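Local structure of AP-4 complex accessory subunit Tepsin (Equus caballus, 5WF2) at residues Asp23-Gln26 with Glu27-Val31; Leu56-Cys59 with Glu60-Leu63; Ala86-Gly89 with Cys90-Leu93; Glu97-Leu100 with Leu101-Pro105. The protein probably associates with the adaptor complex AP-4 and may thereby take part in vesicular protein traffic at the trans-Golgi network; the chain here is its VHS/ENTH-like domain. All blocks are in the same frame, centred on the assembly; numbering follows the deposited sequence. Where two conformers were deposited one is given.

Interaction 1 (Asp23-Gln26 with Glu27-Val31)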
ATOM      1  N   ASP A  23       8.938  12.949 -11.113  1.00 64.37           N
ATOM      2  CA  ASP A  23      10.195  13.046 -10.370  1.00 59.16           C
ATOM      3  C   ASP A  23      10.290  12.034  -9.229  1.00 54.55           C
ATOM      4  O   ASP A  23      11.227  12.110  -8.420  1.00 50.21           O
ATOM      5  CB  ASP A  23      10.347  14.453  -9.798  1.00 64.61           C
ATOM      6  CG  ASP A  23       9.302  14.747  -8.734  1.00 62.97           C
ATOM      7  OD1 ASP A  23       8.099  14.762  -9.089  1.00 62.25           O
ATOM      8  OD2 ASP A  23       9.680  14.936  -7.551  1.00 56.10           O
ATOM      9  N   CYS A  24       9.339  11.105  -9.144  1.00 44.22           N
ATOM     10  CA  CYS A  24       9.362  10.053  -8.139  1.00 37.42           C
ATOM     11  C   CYS A  24       9.707   8.712  -8.797  1.00 34.51           C
ATOM     12  O   CYS A  24       9.030   7.705  -8.580  1.00 29.07           O
ATOM     13  CB  CYS A  24       8.010  10.022  -7.412  1.00 32.49           C
ATOM     14  SG  CYS A  24       7.725  11.595  -6.562  1.00 42.95           S
ATOM     15  N   GLN A  25      10.772   8.681  -9.613  1.00 32.67           N
ATOM     16  CA  GLN A  25      11.079   7.461 -10.349  1.00 29.75           C
ATOM     17  C   GLN A  25      11.617   6.369  -9.428  1.00 30.33           C
ATOM     18  O   GLN A  25      11.359   5.179  -9.645  1.00 30.49           O
ATOM     19  CB  GLN A  25      12.067   7.758 -11.491  1.00 37.32           C
ATOM     20  CG  GLN A  25      12.439   6.484 -12.280  1.00 47.83           C
ATOM     21  CD  GLN A  25      11.212   5.728 -12.843  1.00 54.17           C
ATOM     22  OE1 GLN A  25      11.035   4.509 -12.593  1.00 45.98           O
ATOM     23  NE2 GLN A  25      10.366   6.447 -13.615  1.00 42.12           N
ATOM     24  N   GLN A  26      12.369   6.737  -8.391  1.00 26.91           N
ATOM     25  CA  GLN A  26      12.852   5.720  -7.464  1.00 27.77           C
ATOM     26  C   GLN A  26      11.690   5.104  -6.703  1.00 25.24           C
ATOM     27  O   GLN A  26      11.676   3.897  -6.415  1.00 22.62           O
ATOM     28  CB  GLN A  26      13.846   6.328  -6.482  1.00 31.89           C
ATOM     29  CG  GLN A  26      15.147   6.842  -7.114  1.00 36.62           C
ATOM     30  CD  GLN A  26      16.020   7.610  -6.110  1.00 41.76           C
ATOM     31  OE1 GLN A  26      15.520   8.415  -5.330  1.00 34.69           O
ATOM     32  NE2 GLN A  26      17.332   7.362  -6.127  1.00 34.10           N
ATOM     33  N   GLU A  27      10.719   5.936  -6.344  1.00 26.91           N
ATOM     34  CA  GLU A  27       9.548   5.422  -5.651  1.00 25.42           C
ATOM     35  C   GLU A  27       8.760   4.487  -6.556  1.00 22.63           C
ATOM     36  O   GLU A  27       8.298   3.427  -6.112  1.00 24.45           O
ATOM     37  CB  GLU A  27       8.722   6.610  -5.127  1.00 23.92           C
ATOM     38  CG  GLU A  27       9.386   7.378  -3.985  1.00 23.52           C
ATOM     39  CD  GLU A  27      10.439   8.426  -4.391  1.00 27.62           C
ATOM     40  OE1 GLU A  27      10.674   8.656  -5.595  1.00 30.30           O
ATOM     41  OE2 GLU A  27      11.038   9.036  -3.481  1.00 29.72           O
ATOM     42  N   LEU A  28       8.637   4.824  -7.837  1.00 25.91           N
ATOM     43  CA  LEU A  28       7.906   3.956  -8.751  1.00 27.30           C
ATOM     44  C   LEU A  28       8.600   2.610  -8.902  1.00 29.17           C
ATOM     45  O   LEU A  28       7.954   1.562  -8.851  1.00 30.65           O
ATOM     46  CB  LEU A  28       7.741   4.631 -10.099  1.00 27.32           C
ATOM     47  CG  LEU A  28       7.062   3.731 -11.146  1.00 32.95           C
ATOM     48  CD1 LEU A  28       5.657   3.268 -10.724  1.00 35.64           C
ATOM     49  CD2 LEU A  28       6.971   4.445 -12.464  1.00 34.25           C
ATOM     50  N   SER A  29       9.915   2.618  -9.084  1.00 26.59           N
ATOM     51  CA  SER A  29      10.660   1.363  -9.166  1.00 27.83           C
ATOM     52  C   SER A  29      10.434   0.508  -7.939  1.00 29.70           C
ATOM     53  O   SER A  29      10.296  -0.716  -8.053  1.00 27.07           O
ATOM     54  CB  SER A  29      12.151   1.637  -9.321  1.00 29.84           C
ATOM     55  OG  SER A  29      12.397   2.489 -10.434  1.00 35.95           O
ATOM     56  N   LEU A  30      10.418   1.130  -6.748  1.00 26.15           N
ATOM     57  CA  LEU A  30      10.199   0.376  -5.513  1.00 27.18           C
ATOM     58  C   LEU A  30       8.832  -0.298  -5.522  1.00 23.83           C
ATOM     59  O   LEU A  30       8.699  -1.478  -5.172  1.00 25.15           O
ATOM     60  CB  LEU A  30      10.328   1.293  -4.285  1.00 23.03           C
ATOM     61  CG  LEU A  30      10.123   0.544  -2.963  1.00 28.58           C
ATOM     62  CD1 LEU A  30      11.208  -0.520  -2.723  1.00 30.70           C
ATOM     63  CD2 LEU A  30      10.037   1.531  -1.780  1.00 31.57           C
ATOM     64  N   VAL A  31       7.795   0.445  -5.896  1.00 23.40           N
ATOM     65  CA  VAL A  31       6.441  -0.103  -5.870  1.00 26.53           C
ATOM     66  C   VAL A  31       6.291  -1.181  -6.919  1.00 24.34           C
ATOM     67  O   VAL A  31       5.606  -2.188  -6.704  1.00 25.98           O
ATOM     68  CB  VAL A  31       5.422   1.022  -6.086  1.00 25.81           C
ATOM     69  CG1 VAL A  31       4.027   0.484  -6.394  1.00 28.88           C
ATOM     70  CG2 VAL A  31       5.393   1.941  -4.848  1.00 27.19           C
TER
HETATM   71  O   HOH W   1      12.747   9.354  -7.026  1.00 40.40           O
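Cys-24 stands at the N-cap of helix 25-35, and from its carbonyl onward the backbone settles into regular i to i+4 bonding, with Leu-28 N giving to Cys-24 O at 3.0 Å and Leu-30 N to Gln-26 O at 3.1 Å. This is the opening turn of the first helix of the all-helical VHS/ENTH-like domain. Side chains then decorate the turn in different ways. Glu-27 folds back on the start of its own helix: its chain bends at chi2 (82°), which carries OE1 to the N-cap residue, 3.2 Å from Cys-24 CA and 3.5 Å from Cys-24 CB. The other carboxylate oxygen, OE2, turns to the loop before helix 59-68 of the same chain and accepts from Asn-58 N, so the buried carboxylate ties the two together. A water accepts a hydrogen bond from Gln-26 N and lies 2.6 Å from Glu-27 OE1, joining the carboxylate indirectly to an amide of the first turn; such amides, at the positive end of the helix dipole, would probably help to stabilise a negative charge there. On the outer face Gln-25 curls at its own chi2, and its terminal amide passes obliquely across Leu-28, OE1 and NE2 each lying 4.1 Å from Leu-28 CD2. Leu-30 sends its branched end away from this turn, to Phe-50, Glu-53 and Cys-54 of helix 44-56. Gln-25 O takes two bonds from Ser-29, one from N and one from OG, which arrive from opposite faces of the carbonyl plane.

Interaction 2 (Leu56-Cys59 with Glu60-Leu63)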
ATOM      1  N   LEU A  56      14.224   5.660   3.008  1.00 30.53           N
ATOM      2  CA  LEU A  56      15.225   6.429   2.286  1.00 29.32           C
ATOM      3  C   LEU A  56      14.627   7.294   1.191  1.00 31.45           C
ATOM      4  O   LEU A  56      15.312   8.183   0.679  1.00 35.02           O
ATOM      5  CB  LEU A  56      16.285   5.475   1.687  1.00 33.80           C
ATOM      6  CG  LEU A  56      17.051   4.651   2.730  1.00 33.77           C
ATOM      7  CD1 LEU A  56      17.955   3.565   2.094  1.00 39.38           C
ATOM      8  CD2 LEU A  56      17.869   5.556   3.639  1.00 33.16           C
ATOM      9  N   LEU A  57      13.378   7.051   0.819  1.00 29.60           N
ATOM     10  CA  LEU A  57      12.705   7.749  -0.253  1.00 28.99           C
ATOM     11  C   LEU A  57      11.560   8.575   0.346  1.00 27.82           C
ATOM     12  O   LEU A  57      11.464   8.753   1.571  1.00 30.60           O
ATOM     13  CB  LEU A  57      12.227   6.730  -1.292  1.00 29.30           C
ATOM     14  CG  LEU A  57      13.295   5.793  -1.892  1.00 29.52           C
ATOM     15  CD1 LEU A  57      12.639   4.654  -2.602  1.00 30.31           C
ATOM     16  CD2 LEU A  57      14.169   6.587  -2.840  1.00 33.90           C
ATOM     17  N   ASN A  58      10.691   9.087  -0.520  1.00 25.03           N
ATOM     18  CA  ASN A  58       9.550   9.884  -0.078  1.00 27.74           C
ATOM     19  C   ASN A  58       8.384   8.933   0.170  1.00 25.85           C
ATOM     20  O   ASN A  58       7.810   8.400  -0.782  1.00 22.75           O
ATOM     21  CB  ASN A  58       9.210  10.935  -1.132  1.00 30.68           C
ATOM     22  CG  ASN A  58       8.182  11.943  -0.640  1.00 27.18           C
ATOM     23  OD1 ASN A  58       7.024  11.623  -0.532  1.00 28.14           O
ATOM     24  ND2 ASN A  58       8.616  13.164  -0.353  1.00 28.08           N
ATOM     25  N   CYS A  59       8.078   8.704   1.443  1.00 23.77           N
ATOM     26  CA  CYS A  59       7.017   7.787   1.841  1.00 27.13           C
ATOM     27  C   CYS A  59       5.655   8.130   1.250  1.00 24.10           C
ATOM     28  O   CYS A  59       4.943   7.246   0.776  1.00 23.90           O
ATOM     29  CB  CYS A  59       6.912   7.746   3.368  1.00 32.09           C
ATOM     30  SG  CYS A  59       8.041   6.576   4.158  1.00 60.96           S
ATOM     31  N   GLU A  60       5.290   9.407   1.276  1.00 22.48           N
ATOM     32  CA  GLU A  60       3.991   9.807   0.762  1.00 22.44           C
ATOM     33  C   GLU A  60       3.869   9.478  -0.719  1.00 28.40           C
ATOM     34  O   GLU A  60       2.841   8.964  -1.172  1.00 21.94           O
ATOM     35  CB  GLU A  60       3.750  11.300   1.025  1.00 30.87           C
ATOM     36  CG  GLU A  60       2.474  11.740   0.421  1.00 34.21           C
ATOM     37  CD  GLU A  60       2.043  13.133   0.824  1.00 41.77           C
ATOM     38  OE1 GLU A  60       2.753  13.783   1.636  1.00 36.83           O
ATOM     39  OE2 GLU A  60       0.993  13.550   0.283  1.00 38.64           O
ATOM     40  N   ALA A  61       4.921   9.728  -1.495  1.00 24.32           N
ATOM     41  CA  ALA A  61       4.861   9.410  -2.910  1.00 24.61           C
ATOM     42  C   ALA A  61       4.756   7.905  -3.132  1.00 23.53           C
ATOM     43  O   ALA A  61       4.025   7.457  -4.011  1.00 24.45           O
ATOM     44  CB  ALA A  61       6.094   9.975  -3.625  1.00 26.69           C
ATOM     45  N   VAL A  62       5.483   7.113  -2.349  1.00 20.83           N
ATOM     46  CA  VAL A  62       5.332   5.648  -2.400  1.00 22.64           C
ATOM     47  C   VAL A  62       3.877   5.235  -2.175  1.00 23.41           C
ATOM     48  O   VAL A  62       3.322   4.383  -2.893  1.00 21.51           O
ATOM     49  CB  VAL A  62       6.249   4.983  -1.360  1.00 23.00           C
ATOM     50  CG1 VAL A  62       5.913   3.488  -1.263  1.00 25.18           C
ATOM     51  CG2 VAL A  62       7.721   5.160  -1.720  1.00 24.49           C
ATOM     52  N   LEU A  63       3.254   5.800  -1.144  1.00 22.62           N
ATOM     53  CA  LEU A  63       1.868   5.478  -0.847  0.57 22.62           C
ATOM     54  C   LEU A  63       0.946   5.912  -1.989  1.00 22.91           C
ATOM     55  O   LEU A  63       0.025   5.180  -2.361  1.00 25.03           O
ATOM     56  CB  LEU A  63       1.465   6.123   0.486  0.57 23.73           C
ATOM     57  CG  LEU A  63       0.212   5.623   1.223  0.57 20.21           C
ATOM     58  CD1 LEU A  63       0.335   4.148   1.494  0.57 26.32           C
ATOM     59  CD2 LEU A  63      -0.006   6.360   2.551  0.57 26.58           C
TER
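From Asn-58 the chain passes out of an extended loop conformation into helix 59-68, whose first i to i+4 bonds run from Val-62 N to Asn-58 O (3.1 Å) and from Leu-63 N to Cys-59 O (2.9 Å). Asn-58 is the N-cap of this helix. Its CG lies anti to the backbone N (chi1 -171°), which swings the amide forward over the first turn and lets OD1 accept from Ala-61 N at 3.0 Å. The N-H comes in the plane of the side-chain amide and on a lone pair of OD1, with an angle of 157° at the hydrogen, a well-formed capping bond. The same oxygen also packs against carbon, 3.6 Å from both Glu-60 CB and Ala-61 CB, and the methyl of Ala-61 thus sits alongside the cap. Val-62 makes the other close approach: CG2, beside its own backbone N, rests 3.4 Å from Asn-58 O, while the valine side chain also meets Glu-27 and Val-31 of helix 25-35 and Phe-50 and Cys-54 of helix 44-56. On the Cys-59 side the new helix leans on Leu-93 and Leu-94 of the loop before helix 96-111. Two oxygens of one residue therefore satisfy successive amides of the first turn, Ala-61 N through the side chain and Val-62 N through the backbone; the side-chain oxygen stands in for the helical carbonyl that Ala-61 N, so near the start of the helix, does not have behind it.

Interaction 3 (Ala86-Gly89 with Cys90-Leu93); sequences ASLG and CTDL
An ST turn at Thr-91 follows the C-terminal end of helix 75-89, and its hydroxyl works in both directions. Thr-91 OG1 donates to Leu-88 O at 2.9 Å, in the carbonyl plane and on a lone pair, and accepts from Leu-93 N at 3.0 Å, nearly straight at 168°. Its chi1 of 80° sets OG1 between the backbone N and the carbonyl carbon, where it can reach both partners. The backbone amide of Thr-91 joins the hydroxyl on Leu-88 O, but from above the carbonyl plane, 63° out of it, so the two donors use the oxygen very differently. One residue earlier, Cys-90 is the first to leave helical backbone angles; its N still gives to Ala-86 O at 3.0 Å and, weakly, to Ser-87 O. Here the second of two consecutive helices of the VHS/ENTH-like domain, 59-68 and 75-89, runs into the loop leading to helix 96-111. The methyl of Thr-91 is turned back over the helix end, with CG2 3.2 Å from Ser-87 O, and the residue also touches Val-51 of helix 44-56. Leu-88 and Leu-93 meet across the turn at about a right angle, their CD1 methyls 3.6 Å apart, and both lean on Cys-59 of helix 59-68. Gly-89 O, the last carbonyl of the helix, is taken up by Gln-96 NE2.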
ATOM      1  N   ALA A  86      -0.174  -2.018   4.448  1.00 19.07           N
ATOM      2  CA  ALA A  86      -0.218  -2.484   5.833  1.00 19.60           C
ATOM      3  C   ALA A  86       1.151  -2.407   6.485  1.00 22.61           C
ATOM      4  O   ALA A  86       1.276  -1.948   7.625  1.00 24.74           O
ATOM      5  CB  ALA A  86      -0.773  -3.905   5.890  1.00 20.91           C
ATOM      6  N   SER A  87       2.198  -2.869   5.785  1.00 21.82           N
ATOM      7  CA  SER A  87       3.552  -2.825   6.341  1.00 20.59           C
ATOM      8  C   SER A  87       3.961  -1.413   6.670  1.00 22.07           C
ATOM      9  O   SER A  87       4.457  -1.149   7.769  1.00 24.33           O
ATOM     10  CB  SER A  87       4.551  -3.473   5.381  1.00 23.28           C
ATOM     11  OG  SER A  87       4.335  -4.886   5.325  1.00 28.34           O
ATOM     12  N   LEU A  88       3.807  -0.485   5.719  1.00 21.27           N
ATOM     13  CA  LEU A  88       4.133   0.904   5.993  1.00 24.19           C
ATOM     14  C   LEU A  88       3.282   1.463   7.127  1.00 22.07           C
ATOM     15  O   LEU A  88       3.776   2.233   7.952  1.00 22.46           O
ATOM     16  CB  LEU A  88       3.948   1.724   4.721  1.00 22.92           C
ATOM     17  CG  LEU A  88       4.365   3.171   4.703  1.00 34.19           C
ATOM     18  CD1 LEU A  88       5.808   3.341   5.153  1.00 29.31           C
ATOM     19  CD2 LEU A  88       4.216   3.611   3.262  1.00 36.54           C
ATOM     20  N   GLY A  89       2.019   1.059   7.216  1.00 24.08           N
ATOM     21  CA  GLY A  89       1.179   1.544   8.300  1.00 26.38           C
ATOM     22  C   GLY A  89       1.654   1.094   9.667  1.00 28.74           C
ATOM     23  O   GLY A  89       1.418   1.768  10.671  1.00 28.84           O
ATOM     24  N   CYS A  90       2.287  -0.062   9.745  1.00 21.03           N
ATOM     25  CA  CYS A  90       2.805  -0.551  11.018  1.00 32.72           C
ATOM     26  C   CYS A  90       4.205  -0.010  11.355  1.00 33.28           C
ATOM     27  O   CYS A  90       4.780  -0.405  12.368  1.00 37.43           O
ATOM     28  CB  CYS A  90       2.746  -2.091  11.018  1.00 31.25           C
ATOM     29  SG  CYS A  90       1.021  -2.679  10.896  1.00 33.92           S
ATOM     30  N   THR A  91       4.734   0.946  10.587  1.00 26.88           N
ATOM     31  CA  THR A  91       5.945   1.661  10.951  1.00 26.60           C
ATOM     32  C   THR A  91       5.590   3.031  11.484  1.00 30.08           C
ATOM     33  O   THR A  91       4.437   3.405  11.531  1.00 29.72           O
ATOM     34  CB  THR A  91       6.874   1.850   9.760  1.00 28.16           C
ATOM     35  OG1 THR A  91       6.402   2.951   8.978  1.00 28.29           O
ATOM     36  CG2 THR A  91       6.908   0.639   8.884  1.00 31.74           C
ATOM     37  N   ASP A  92       6.615   3.820  11.820  1.00 31.51           N
ATOM     38  CA  ASP A  92       6.438   5.211  12.227  1.00 36.83           C
ATOM     39  C   ASP A  92       6.920   6.188  11.154  1.00 37.26           C
ATOM     40  O   ASP A  92       7.231   7.342  11.458  1.00 38.99           O
ATOM     41  CB  ASP A  92       7.178   5.484  13.542  1.00 38.89           C
ATOM     42  CG  ASP A  92       8.677   5.441  13.376  1.00 47.72           C
ATOM     43  OD1 ASP A  92       9.205   4.471  12.771  1.00 57.88           O
ATOM     44  OD2 ASP A  92       9.338   6.404  13.831  1.00 71.78           O
ATOM     45  N   LEU A  93       6.994   5.754   9.896  1.00 25.76           N
ATOM     46  CA  LEU A  93       7.539   6.631   8.869  1.00 29.33           C
ATOM     47  C   LEU A  93       6.600   7.785   8.574  1.00 33.48           C
ATOM     48  O   LEU A  93       7.048   8.899   8.289  1.00 41.65           O
ATOM     49  CB  LEU A  93       7.806   5.847   7.601  1.00 27.38           C
ATOM     50  CG  LEU A  93       8.959   4.849   7.648  1.00 31.83           C
ATOM     51  CD1 LEU A  93       9.098   4.155   6.327  1.00 38.43           C
ATOM     52  CD2 LEU A  93      10.290   5.536   8.000  1.00 34.30           C
TER

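Interaction 4 (Glu97-Leu100 with Leu101-Pro105)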
ATOM      1  N   GLU A  97      -2.354   8.612  11.406  1.00 31.01           N
ATOM      2  CA  GLU A  97      -3.504   9.389  10.959  1.00 30.11           C
ATOM      3  C   GLU A  97      -3.284   9.913   9.545  1.00 26.13           C
ATOM      4  O   GLU A  97      -4.244  10.064   8.766  1.00 24.17           O
ATOM      5  CB  GLU A  97      -3.765  10.525  11.922  1.00 38.50           C
ATOM      6  CG  GLU A  97      -5.122  11.071  11.735  1.00 40.46           C
ATOM      7  CD  GLU A  97      -5.396  12.224  12.644  1.00 37.97           C
ATOM      8  OE1 GLU A  97      -4.574  12.432  13.563  1.00 39.06           O
ATOM      9  OE2 GLU A  97      -6.416  12.921  12.420  1.00 34.65           O
ATOM     10  N   HIS A  98      -2.031  10.191   9.195  1.00 24.58           N
ATOM     11  CA  HIS A  98      -1.717  10.661   7.854  1.00 19.82           C
ATOM     12  C   HIS A  98      -1.832   9.539   6.835  1.00 24.63           C
ATOM     13  O   HIS A  98      -2.329   9.753   5.720  1.00 21.26           O
ATOM     14  CB  HIS A  98      -0.315  11.266   7.838  1.00 23.24           C
ATOM     15  CG  HIS A  98      -0.062  12.219   6.712  1.00 27.31           C
ATOM     16  ND1 HIS A  98       1.060  13.022   6.667  1.00 32.06           N
ATOM     17  CD2 HIS A  98      -0.771  12.499   5.596  1.00 25.14           C
ATOM     18  CE1 HIS A  98       1.031  13.756   5.564  1.00 34.56           C
ATOM     19  NE2 HIS A  98      -0.063  13.445   4.888  1.00 26.47           N
ATOM     20  N   ILE A  99      -1.399   8.330   7.190  1.00 25.33           N
ATOM     21  CA  ILE A  99      -1.618   7.198   6.290  1.00 22.01           C
ATOM     22  C   ILE A  99      -3.111   6.983   6.075  1.00 18.38           C
ATOM     23  O   ILE A  99      -3.546   6.768   4.936  1.00 22.18           O
ATOM     24  CB  ILE A  99      -0.914   5.933   6.808  1.00 23.34           C
ATOM     25  CG1 ILE A  99       0.606   6.169   6.762  1.00 29.66           C
ATOM     26  CG2 ILE A  99      -1.148   4.779   5.855  1.00 25.10           C
ATOM     27  CD1 ILE A  99       1.421   5.026   7.285  1.00 36.52           C
ATOM     28  N   LEU A 100      -3.910   7.143   7.125  1.00 21.57           N
ATOM     29  CA  LEU A 100      -5.353   6.984   6.983  1.00 26.15           C
ATOM     30  C   LEU A 100      -5.933   8.058   6.079  1.00 22.92           C
ATOM     31  O   LEU A 100      -6.737   7.765   5.189  1.00 20.91           O
ATOM     32  CB  LEU A 100      -6.024   7.008   8.327  1.00 22.39           C
ATOM     33  CG  LEU A 100      -7.563   6.949   8.379  1.00 19.93           C
ATOM     34  CD1 LEU A 100      -8.114   5.738   7.657  1.00 28.90           C
ATOM     35  CD2 LEU A 100      -7.963   6.962   9.809  1.00 28.85           C
ATOM     36  N   LEU A 101      -5.569   9.313   6.320  1.00 22.59           N
ATOM     37  CA  LEU A 101      -6.025  10.391   5.440  1.00 20.23           C
ATOM     38  C   LEU A 101      -5.766  10.067   3.984  1.00 20.87           C
ATOM     39  O   LEU A 101      -6.635  10.270   3.131  1.00 22.31           O
ATOM     40  CB  LEU A 101      -5.331  11.687   5.850  1.00 19.94           C
ATOM     41  CG  LEU A 101      -5.671  12.962   5.096  1.00 22.86           C
ATOM     42  CD1 LEU A 101      -5.334  14.095   6.008  1.00 23.19           C
ATOM     43  CD2 LEU A 101      -4.902  13.095   3.784  1.00 21.90           C
ATOM     44  N   LEU A 102      -4.563   9.567   3.661  1.00 21.69           N
ATOM     45  CA  LEU A 102      -4.240   9.297   2.272  1.00 22.18           C
ATOM     46  C   LEU A 102      -4.930   8.046   1.726  1.00 19.65           C
ATOM     47  O   LEU A 102      -5.253   8.006   0.539  1.00 23.27           O
ATOM     48  CB  LEU A 102      -2.740   9.153   2.097  1.00 24.32           C
ATOM     49  CG  LEU A 102      -1.957  10.429   2.485  1.00 22.67           C
ATOM     50  CD1 LEU A 102      -0.470  10.127   2.643  1.00 30.88           C
ATOM     51  CD2 LEU A 102      -2.210  11.515   1.443  1.00 27.15           C
ATOM     52  N   THR A 103      -5.128   7.025   2.541  1.00 21.96           N
ATOM     53  CA  THR A 103      -5.605   5.753   2.008  1.00 23.65           C
ATOM     54  C   THR A 103      -7.100   5.544   2.182  1.00 22.21           C
ATOM     55  O   THR A 103      -7.663   4.638   1.543  1.00 22.88           O
ATOM     56  CB  THR A 103      -4.866   4.568   2.658  1.00 20.35           C
ATOM     57  OG1 THR A 103      -5.096   4.553   4.060  1.00 23.52           O
ATOM     58  CG2 THR A 103      -3.367   4.662   2.409  1.00 24.40           C
ATOM     59  N   ARG A 104      -7.758   6.319   3.038  1.00 25.13           N
ATOM     60  CA  ARG A 104      -9.155   6.040   3.345  1.00 23.21           C
ATOM     61  C   ARG A 104     -10.034   5.905   2.116  1.00 24.98           C
ATOM     62  O   ARG A 104     -10.833   4.951   2.067  1.00 22.36           O
ATOM     63  CB  ARG A 104      -9.724   7.105   4.280  1.00 26.44           C
ATOM     64  CG  ARG A 104     -11.214   6.965   4.456  1.00 32.11           C
ATOM     65  CD  ARG A 104     -11.790   8.184   5.101  1.00 29.92           C
ATOM     66  NE  ARG A 104     -11.619   8.186   6.550  1.00 33.13           N
ATOM     67  CZ  ARG A 104     -10.722   8.924   7.186  1.00 29.97           C
ATOM     68  NH1 ARG A 104      -9.890   9.675   6.477  1.00 26.29           N
ATOM     69  NH2 ARG A 104     -10.662   8.899   8.516  1.00 26.83           N
ATOM     70  N   PRO A 105      -9.983   6.788   1.119  1.00 26.63           N
ATOM     71  CA  PRO A 105     -10.948   6.667   0.009  1.00 27.50           C
ATOM     72  C   PRO A 105     -10.847   5.377  -0.772  1.00 27.73           C
ATOM     73  O   PRO A 105     -11.874   4.754  -1.066  1.00 22.73           O
ATOM     74  CB  PRO A 105     -10.626   7.887  -0.864  1.00 29.28           C
ATOM     75  CG  PRO A 105     -10.077   8.869   0.070  1.00 32.92           C
ATOM     76  CD  PRO A 105      -9.267   8.075   1.058  1.00 26.60           C
TER
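Ile-99 O is gripped twice by Thr-103, at 2.8 Å by OG1 and at 2.9 Å by the backbone N. The amide arrives nearly along the C=O axis, whereas the hydroxyl comes from above the carbonyl plane, 41° out of it. A chi1 of 61° places OG1 over the preceding turn and leaves the Thr-103 side chain pointing the same way as that of Ile-99, with the two CG2 methyls side by side at 4.1 Å. Both residues are buried in the helical VHS/ENTH-like domain, where they meet Phe-129 of helix 117-132. On another side of the helix, Arg-104 bends at chi3 and lays its guanidinium across Leu-100, whose CG sits over one face of the flat group, displaced toward the rim and 3.5 Å above its plane. Leu-102 CD1 meets the ring of His-98 obliquely, 3.8 Å from CD2. Pro-105 has no N-H to give, and the helix kinks there. The Thr-103 hydroxyl donates its hydrogen bond to a carbonyl of its own helix, which satisfies this buried polar group locally and lets the threonine present its methyl to the apolar interior.

All four contacts are local turns of one small helical domain, differing in which part of a helix they hold. Interactions 1 and 2 are helix starts, joined by a polar bond between Glu-27 and Asn-58. Interaction 3 is a helix end, and interaction 4 lies within a helix. Interactions 2, 3 and 4 meet in apolar packing: Cys-59 SG approaches Leu-93 CD1, Ile-99 CD1 rests on Gly-89 CA, and Leu-63, in the conformer described, packs on helix 96-111. Interactions 1 and 4 stand furthest apart, their centres about 20 Å from each other. Each contact mixes buried and exposed residues; hydroxyl-to-carbonyl bonds recur in 1, 3 and 4, whereas 2 relies on a side-chain amide.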